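Local coordinates for protein pyridoxamine 5-phosphate-dependent dehydrase (Escherichia coli, PDB 3B8X) that removes the C3'-hydroxyl group from GDP-4-keto-6-deoxy-D-mannose in a vitamin B6-dependent step of L-colitose biosynthesis, at residues B[41-46]-B[182-187]. The protein carries 1 engineered substitution. Numbering follows the deposited sequence.
Sequences TQFAKT and GTFSSF. With G4M ([(2R,3S,4R,5R)-5-(2-amino-6-oxo-1,6-dihydro-9H-purin-9-yl)-3,4-dihydroxytetrahydrofuran-2-yl]methyl (2R,3S,4S,5S,6R)-3,4-dihydroxy-5-[({3-hydroxy-2-methyl-5-[(phosphonooxy)methyl]pyridin-4-yl}methyl)amino]-6-methyltetrahydro-2H-pyran-2-yl dihydrogen diphosphate), chain O.
Phe43, on helix 34-47, drives the edge of its ring into a face of Phe184, on strand 181-185, in a T-shaped stack. The planes stand at 90° and the centroids lie 4.9 Å apart. Two neighbouring atoms of the Phe43 rim do the touching: CZ of Phe43 comes down over the CB-bearing end of the other ring, 3.5 Å from Phe184 CG, while CE2 of Phe43 sits over the ring centre, 3.7 Å above the plane. The anti setting of CG to the backbone N (chi1 -159°) carries the Phe43 ring toward the strand, and the two rings together bridge the 10.3 Å between the CA atoms of Phe43 and Phe184. Phe47 meets both rings, and Val201 of the adjoining strand 198-202 also packs against both, so the pair belongs to the apolar layer between this helix and the large mixed sheet of the aminotransferase fold.

One residue beyond Phe184, Ser185 points away from the helix and toward the bound cofactor-sugar adduct. Ser185 OG donates to phosphate oxygen OP2 of G4M at 2.7 Å and accepts from Phe187 N at 3.1 Å, forming an ST turn at the strand's end. The Phe187 ring then lies along the sugar and diphosphate, with CD2 of Phe187 3.4 Å from G4M O3G.

Phe184 and Ser185 thus serve opposite sides of the strand's end. On the first, the slightly positive C-H edge of Phe43 faces the pi cloud of Phe184, so the contact probably rests on dispersion with a weak electrostatic term; on the second, the Ser185 hydroxyl bonds both the cofactor phosphate and the backbone of the turn.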
loop_
_atom_site.group_PDB
_atom_site.type_symbol
_atom_site.label_atom_id
_atom_site.label_comp_id
_atom_site.label_asym_id
_atom_site.label_seq_id
_atom_site.Cartn_x
_atom_site.Cartn_y
_atom_site.Cartn_z
ATOM N N THR B 41 9.620 5.434 17.561
ATOM C CA THR B 41 9.991 6.189 18.749
ATOM C C THR B 41 11.239 7.002 18.424
ATOM O O THR B 41 11.303 8.214 18.649
ATOM C CB THR B 41 10.285 5.211 19.886
ATOM O OG1 THR B 41 9.049 4.637 20.326
ATOM C CG2 THR B 41 11.002 5.904 21.043
ATOM N N GLN B 42 12.218 6.343 17.816
ATOM C CA GLN B 42 13.449 7.054 17.452
ATOM C C GLN B 42 13.198 8.114 16.369
ATOM O O GLN B 42 13.839 9.171 16.356
ATOM C CB GLN B 42 14.526 6.048 16.997
ATOM C CG GLN B 42 15.855 6.173 17.675
ATOM C CD GLN B 42 15.773 6.897 19.004
ATOM O OE1 GLN B 42 15.220 6.377 19.987
ATOM N NE2 GLN B 42 16.339 8.106 19.045
ATOM N N PHE B 43 12.293 7.800 15.446
ATOM C CA PHE B 43 11.976 8.668 14.314
ATOM C C PHE B 43 11.439 9.966 14.841
ATOM O O PHE B 43 12.004 11.003 14.507
ATOM C CB PHE B 43 11.032 7.977 13.334
ATOM C CG PHE B 43 11.043 8.566 11.918
ATOM C CD1 PHE B 43 11.843 8.014 10.904
ATOM C CD2 PHE B 43 10.257 9.685 11.607
ATOM C CE1 PHE B 43 11.825 8.548 9.602
ATOM C CE2 PHE B 43 10.277 10.271 10.310
ATOM C CZ PHE B 43 11.030 9.688 9.318
ATOM N N ALA B 44 10.401 9.901 15.682
ATOM C CA ALA B 44 9.748 11.095 16.247
ATOM C C ALA B 44 10.804 11.940 16.954
ATOM O O ALA B 44 10.898 13.149 16.758
ATOM C CB ALA B 44 8.670 10.694 17.239
ATOM N N LYS B 45 11.635 11.272 17.745
ATOM C CA LYS B 45 12.695 11.965 18.463
ATOM C C LYS B 45 13.665 12.682 17.530
ATOM O O LYS B 45 14.053 13.843 17.772
ATOM C CB LYS B 45 13.474 10.974 19.325
ATOM C CG LYS B 45 14.661 11.512 20.095
ATOM C CD LYS B 45 14.815 10.734 21.402
ATOM C CE LYS B 45 16.245 10.286 21.670
ATOM N NZ LYS B 45 16.324 9.527 22.955
ATOM N N THR B 46 14.078 11.971 16.482
ATOM C CA THR B 46 15.060 12.498 15.549
ATOM C C THR B 46 14.622 13.823 14.966
ATOM O O THR B 46 15.415 14.753 14.915
ATOM C CB THR B 46 15.353 11.515 14.424
ATOM O OG1 THR B 46 15.902 10.318 14.973
ATOM C CG2 THR B 46 16.353 12.119 13.532
ATOM N N GLY B 182 3.518 15.410 8.328
ATOM C CA GLY B 182 4.661 15.428 7.465
ATOM C C GLY B 182 5.005 14.018 7.014
ATOM O O GLY B 182 5.077 13.096 7.821
ATOM N N THR B 183 5.299 13.860 5.733
ATOM C CA THR B 183 5.638 12.518 5.244
ATOM C C THR B 183 7.105 12.350 4.892
ATOM O O THR B 183 7.746 13.300 4.461
ATOM C CB THR B 183 4.744 12.085 4.057
ATOM O OG1 THR B 183 4.860 13.024 2.961
ATOM C CG2 THR B 183 3.268 11.905 4.477
ATOM N N PHE B 184 7.633 11.143 5.094
ATOM C CA PHE B 184 9.005 10.831 4.714
ATOM C C PHE B 184 9.034 9.512 3.943
ATOM O O PHE B 184 8.084 8.710 4.006
ATOM C CB PHE B 184 9.937 10.689 5.919
ATOM C CG PHE B 184 10.014 11.891 6.774
ATOM C CD1 PHE B 184 8.911 12.289 7.500
ATOM C CD2 PHE B 184 11.227 12.544 6.967
ATOM C CE1 PHE B 184 8.971 13.360 8.357
ATOM C CE2 PHE B 184 11.304 13.629 7.879
ATOM C CZ PHE B 184 10.159 14.050 8.545
ATOM N N SER B 185 10.106 9.303 3.190
ATOM C CA SER B 185 10.289 8.049 2.458
ATOM C C SER B 185 11.635 7.475 2.851
ATOM O O SER B 185 12.600 8.208 3.102
ATOM C CB SER B 185 10.302 8.271 0.937
ATOM O OG SER B 185 10.891 7.166 0.227
ATOM N N SER B 186 11.711 6.151 2.913
ATOM C CA SER B 186 13.011 5.505 3.154
ATOM C C SER B 186 13.291 4.531 1.994
ATOM O O SER B 186 13.731 3.383 2.202
ATOM C CB SER B 186 13.124 4.849 4.549
ATOM O OG SER B 186 11.970 4.100 4.895
ATOM N N PHE B 187 12.973 4.973 0.775
ATOM C CA PHE B 187 13.290 4.153 -0.404
ATOM C C PHE B 187 14.819 4.108 -0.598
ATOM O O PHE B 187 15.524 4.955 -0.068
ATOM C CB PHE B 187 12.598 4.652 -1.690
ATOM C CG PHE B 187 12.951 3.833 -2.912
ATOM C CD1 PHE B 187 12.611 2.492 -2.970
ATOM C CD2 PHE B 187 13.704 4.381 -3.953
ATOM C CE1 PHE B 187 12.991 1.721 -4.048
ATOM C CE2 PHE B 187 14.057 3.618 -5.071
ATOM C CZ PHE B 187 13.710 2.283 -5.093
HETATM O OP3 G4M O . 9.109 6.203 -3.374
HETATM P PL G4M O . 8.134 6.409 -2.141
HETATM O OP1 G4M O . 6.690 5.699 -2.353
HETATM O OP2 G4M O . 8.829 5.808 -0.822
HETATM O OP4 G4M O . 7.980 8.005 -1.856
HETATM C C5B G4M O . 7.121 8.533 -2.826
HETATM C C5L G4M O . 7.412 9.982 -2.926
HETATM C C6L G4M O . 6.521 10.891 -2.372
HETATM N N1L G4M O . 6.737 12.179 -2.507
HETATM C C2L G4M O . 7.772 12.678 -3.148
HETATM C C2A G4M O . 7.921 14.173 -3.310
HETATM C C3L G4M O . 8.747 11.855 -3.703
HETATM O O3L G4M O . 9.748 12.427 -4.407
HETATM C C4L G4M O . 8.576 10.441 -3.559
HETATM C C4A G4M O . 9.489 9.526 -4.102
HETATM N N4A G4M O . 10.474 9.962 -4.829
HETATM C C4G G4M O . 11.453 9.039 -5.282
HETATM C C5G G4M O . 12.010 9.434 -6.629
HETATM C C6G G4M O . 12.448 10.899 -6.623
HETATM O O5G G4M O . 13.183 8.630 -6.705
HETATM C C3G G4M O . 10.874 7.623 -5.438
HETATM O O3G G4M O . 11.343 6.844 -4.343
HETATM C C2G G4M O . 11.407 6.983 -6.752
HETATM O O2G G4M O . 11.213 5.565 -6.771
HETATM C C1G G4M O . 12.882 7.259 -6.921
HETATM O O1G G4M O . 13.151 7.077 -8.305
HETATM P P2 G4M O . 14.525 6.408 -8.745
HETATM O O3P G4M O . 15.754 7.104 -7.959
HETATM O O4P G4M O . 14.756 6.761 -10.311
HETATM O OPP G4M O . 14.301 4.853 -8.381
HETATM P P G4M O . 15.433 3.886 -8.986
HETATM O O1P G4M O . 15.759 3.936 -10.569
HETATM O O2P G4M O . 14.795 2.474 -8.622
HETATM O "O5'" G4M O . 16.703 3.910 -8.044
HETATM C "C5'" G4M O . 17.631 4.888 -8.463
HETATM C "C4'" G4M O . 18.988 4.209 -8.559
HETATM O "O4'" G4M O . 19.167 3.316 -7.419
HETATM C "C3'" G4M O . 19.046 3.317 -9.821
HETATM O "O3'" G4M O . 20.398 3.326 -10.257
HETATM C "C2'" G4M O . 18.617 1.930 -9.295
HETATM O "O2'" G4M O . 19.249 0.922 -10.094
HETATM C "C1'" G4M O . 19.263 1.961 -7.917
HETATM N N9 G4M O . 18.608 1.030 -6.993
HETATM C C8 G4M O . 17.332 1.130 -6.536
HETATM N N7 G4M O . 17.122 0.137 -5.694
HETATM C C4 G4M O . 19.213 -0.048 -6.398
HETATM C C5 G4M O . 18.248 -0.636 -5.547
HETATM C C6 G4M O . 18.613 -1.794 -4.771
HETATM O O6 G4M O . 17.848 -2.360 -4.005
HETATM N N3 G4M O . 20.434 -0.582 -6.486
HETATM C C2 G4M O . 20.747 -1.658 -5.782
HETATM N N1 G4M O . 19.867 -2.272 -4.928
HETATM N N2 G4M O . 21.992 -2.190 -5.906
#